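Long-range contact in uncharacterized protein (Thermus thermophilus HB8, PDB 6SCE), which is a Type III CRISPR defence DNA nuclease activated by a cyclic oligoadenylate second messenger, which its CARF domains are expected to sense: residues 376-381 against 399-404. Numbering follows the deposited sequence.
Sequences HANLNS and RAHYLD. With nucleotides of chain B.
Strands 375-378 and 399-404 are parallel neighbours in a beta-alpha-beta unit, with helix 384-393 as the crossover. The sheet is Rossmann-like and probably belongs to a CARF domain; the adenylate is bound at the C-terminal ends of these strands. At H376 the imidazole lies beside the side chain of R399, and R399 CD makes a CH-pi contact over one face of the H376 ring, 4.1 Å from its centroid. One water, in the plane of both imidazoles, meets H376 ND1 and H401 ND1 and donates to R399 O, so it links the two rings to that carbonyl. A377 makes two of the three backbone hydrogen bonds between the segments: N donates to R399 O and O accepts from H401 N. Its methyl meets that of A400 on the other face of the sheet. N378 lays its CA over one face of the H401 ring. Its CG is anti to the backbone N (chi1 175°), and OD1 accepts from N380 N at 2.9 Å, closing an Asx turn. L379 N donates to H401 O at 3.0 Å, nearly along the C=O axis, and L379 CD1 packs on the A400 methyl. L379 O is buried at the Y402 ring edge and has no hydrogen-bonding partner. N380 then reads the L403 backbone with its whole amide. OD1 takes L403 N on a lone pair at 2.8 Å, and N378 ND2 also donates to it. ND2 gives to L403 O at 2.9 Å and to O4' of nucleotide A4 of chain B at 3.1 Å. An alanine at N380 would remove these four side-chain bonds and would probably loosen the hold on L403 and on the ribose of A4. N380 ND2 also sits 3.4 Å above the centre of the Y402 ring, while Y402 OH donates to OP1 of A1 of chain B at 2.6 Å.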
# COMPACT_ATOMS: atom_id res chain seq x y z
N HIS A 376 21.76 8.91 4.32
CA HIS A 376 20.62 8.14 4.84
C HIS A 376 20.08 7.24 3.71
O HIS A 376 19.97 7.66 2.57
CB HIS A 376 19.51 9.05 5.34
CG HIS A 376 19.92 9.93 6.48
ND1 HIS A 376 19.65 9.61 7.79
CD2 HIS A 376 20.58 11.10 6.51
CE1 HIS A 376 20.12 10.56 8.58
NE2 HIS A 376 20.69 11.48 7.83
N ALA A 377 19.75 6.01 4.05
CA ALA A 377 19.22 5.10 3.07
C ALA A 377 17.97 4.48 3.65
O ALA A 377 18.02 3.79 4.66
CB ALA A 377 20.24 4.03 2.68
N ASN A 378 16.85 4.72 3.00
CA ASN A 378 15.62 4.11 3.41
C ASN A 378 15.44 2.77 2.67
O ASN A 378 15.54 2.71 1.45
CB ASN A 378 14.44 5.03 3.09
CG ASN A 378 13.13 4.37 3.41
OD1 ASN A 378 12.55 3.63 2.58
ND2 ASN A 378 12.69 4.54 4.65
N LEU A 379 15.13 1.72 3.41
CA LEU A 379 15.00 0.38 2.85
C LEU A 379 13.57 -0.16 2.80
O LEU A 379 13.36 -1.35 2.60
CB LEU A 379 15.92 -0.57 3.62
CG LEU A 379 17.41 -0.22 3.53
CD1 LEU A 379 18.26 -1.14 4.39
CD2 LEU A 379 17.92 -0.30 2.10
N ASN A 380 12.58 0.73 2.96
CA ASN A 380 11.19 0.34 2.92
C ASN A 380 10.59 0.12 1.57
O ASN A 380 9.65 -0.67 1.46
CB ASN A 380 10.29 1.39 3.56
CG ASN A 380 10.37 1.37 5.08
OD1 ASN A 380 11.21 2.05 5.63
ND2 ASN A 380 9.55 0.58 5.73
N SER A 381 11.10 0.81 0.56
CA SER A 381 10.39 0.93 -0.71
C SER A 381 11.06 0.14 -1.84
O SER A 381 12.20 -0.31 -1.75
CB SER A 381 10.23 2.40 -1.08
OG SER A 381 9.68 3.15 -0.00
N ARG A 399 23.93 5.43 6.73
CA ARG A 399 22.95 5.26 7.77
C ARG A 399 21.69 4.64 7.18
O ARG A 399 20.80 5.35 6.71
CB ARG A 399 22.63 6.62 8.37
CG ARG A 399 23.86 7.33 8.92
CD ARG A 399 23.63 8.83 8.92
NE ARG A 399 24.80 9.55 9.42
CZ ARG A 399 24.82 10.36 10.47
NH1 ARG A 399 23.73 10.59 11.15
NH2 ARG A 399 25.94 10.99 10.82
N ALA A 400 21.60 3.32 7.22
CA ALA A 400 20.39 2.61 6.70
C ALA A 400 19.30 2.42 7.74
O ALA A 400 19.58 2.14 8.92
CB ALA A 400 20.77 1.29 6.10
N HIS A 401 18.04 2.60 7.32
CA HIS A 401 16.92 2.42 8.24
C HIS A 401 15.74 1.80 7.54
O HIS A 401 15.68 1.77 6.31
CB HIS A 401 16.52 3.74 8.88
CG HIS A 401 15.91 4.71 7.93
ND1 HIS A 401 16.58 5.82 7.46
CD2 HIS A 401 14.68 4.75 7.35
CE1 HIS A 401 15.81 6.49 6.62
NE2 HIS A 401 14.65 5.87 6.54
N TYR A 402 14.82 1.33 8.34
CA TYR A 402 13.59 0.74 7.88
C TYR A 402 12.50 1.13 8.85
O TYR A 402 12.53 0.76 10.05
CB TYR A 402 13.74 -0.78 7.82
CG TYR A 402 12.52 -1.50 7.32
CD1 TYR A 402 11.51 -1.87 8.18
CD2 TYR A 402 12.39 -1.85 5.96
CE1 TYR A 402 10.38 -2.54 7.73
CE2 TYR A 402 11.25 -2.50 5.50
CZ TYR A 402 10.25 -2.84 6.38
OH TYR A 402 9.10 -3.48 5.96
N LEU A 403 11.48 1.85 8.37
CA LEU A 403 10.32 2.15 9.19
C LEU A 403 9.51 0.92 9.48
O LEU A 403 9.10 0.21 8.57
CB LEU A 403 9.41 3.20 8.54
CG LEU A 403 8.13 3.56 9.32
CD1 LEU A 403 8.45 4.43 10.52
CD2 LEU A 403 7.17 4.33 8.42
N ASP A 404 9.30 0.66 10.77
CA ASP A 404 8.47 -0.43 11.19
C ASP A 404 7.29 0.18 11.95
O ASP A 404 7.35 0.33 13.18
CB ASP A 404 9.27 -1.39 12.06
CG ASP A 404 8.42 -2.53 12.60
OD1 ASP A 404 7.44 -2.92 11.94
OD2 ASP A 404 8.69 -3.01 13.73
P A B 4 5.77 -1.02 -0.56
OP1 A B 4 4.46 -1.67 -0.31
OP2 A B 4 5.83 0.45 -0.87
O5' A B 4 6.74 -1.35 0.67
C5' A B 4 6.53 -0.62 1.89
C4' A B 4 7.02 -1.48 3.04
O4' A B 4 7.14 -0.67 4.24
C3' A B 4 6.06 -2.61 3.38
O3' A B 4 6.68 -3.80 3.85
C2' A B 4 5.26 -1.99 4.53
O2' A B 4 4.59 -2.94 5.31
C1' A B 4 6.38 -1.28 5.26
N9 A B 4 5.95 -0.28 6.23
C8 A B 4 6.39 -0.22 7.53
N7 A B 4 5.82 0.73 8.22
C5 A B 4 4.92 1.32 7.33
C6 A B 4 4.01 2.39 7.46
N6 A B 4 3.80 3.06 8.59
N1 A B 4 3.25 2.70 6.37
C2 A B 4 3.43 2.00 5.25
N3 A B 4 4.28 0.99 5.00
C4 A B 4 5.00 0.70 6.09
P A B 1 7.75 -4.64 3.00
OP1 A B 1 9.12 -4.47 3.58
OP2 A B 1 7.59 -4.36 1.52
O5' A B 1 7.29 -6.13 3.34
C5' A B 1 6.32 -6.81 2.56
C4' A B 1 5.62 -7.81 3.45
O4' A B 1 4.74 -7.11 4.37
C3' A B 1 4.75 -8.82 2.68
O3' A B 1 5.49 -10.04 2.56
C2' A B 1 3.50 -8.92 3.56
O2' A B 1 3.64 -9.92 4.55
C1' A B 1 3.41 -7.54 4.19
N9 A B 1 2.72 -6.54 3.38
C8 A B 1 3.16 -5.27 3.12
N7 A B 1 2.31 -4.60 2.37
C5 A B 1 1.26 -5.47 2.15
C6 A B 1 0.06 -5.34 1.43
N6 A B 1 -0.28 -4.24 0.76
N1 A B 1 -0.78 -6.41 1.41
C2 A B 1 -0.41 -7.51 2.07
N3 A B 1 0.70 -7.75 2.77
C4 A B 1 1.50 -6.67 2.77
O HOH W 1 18.85 6.97 8.17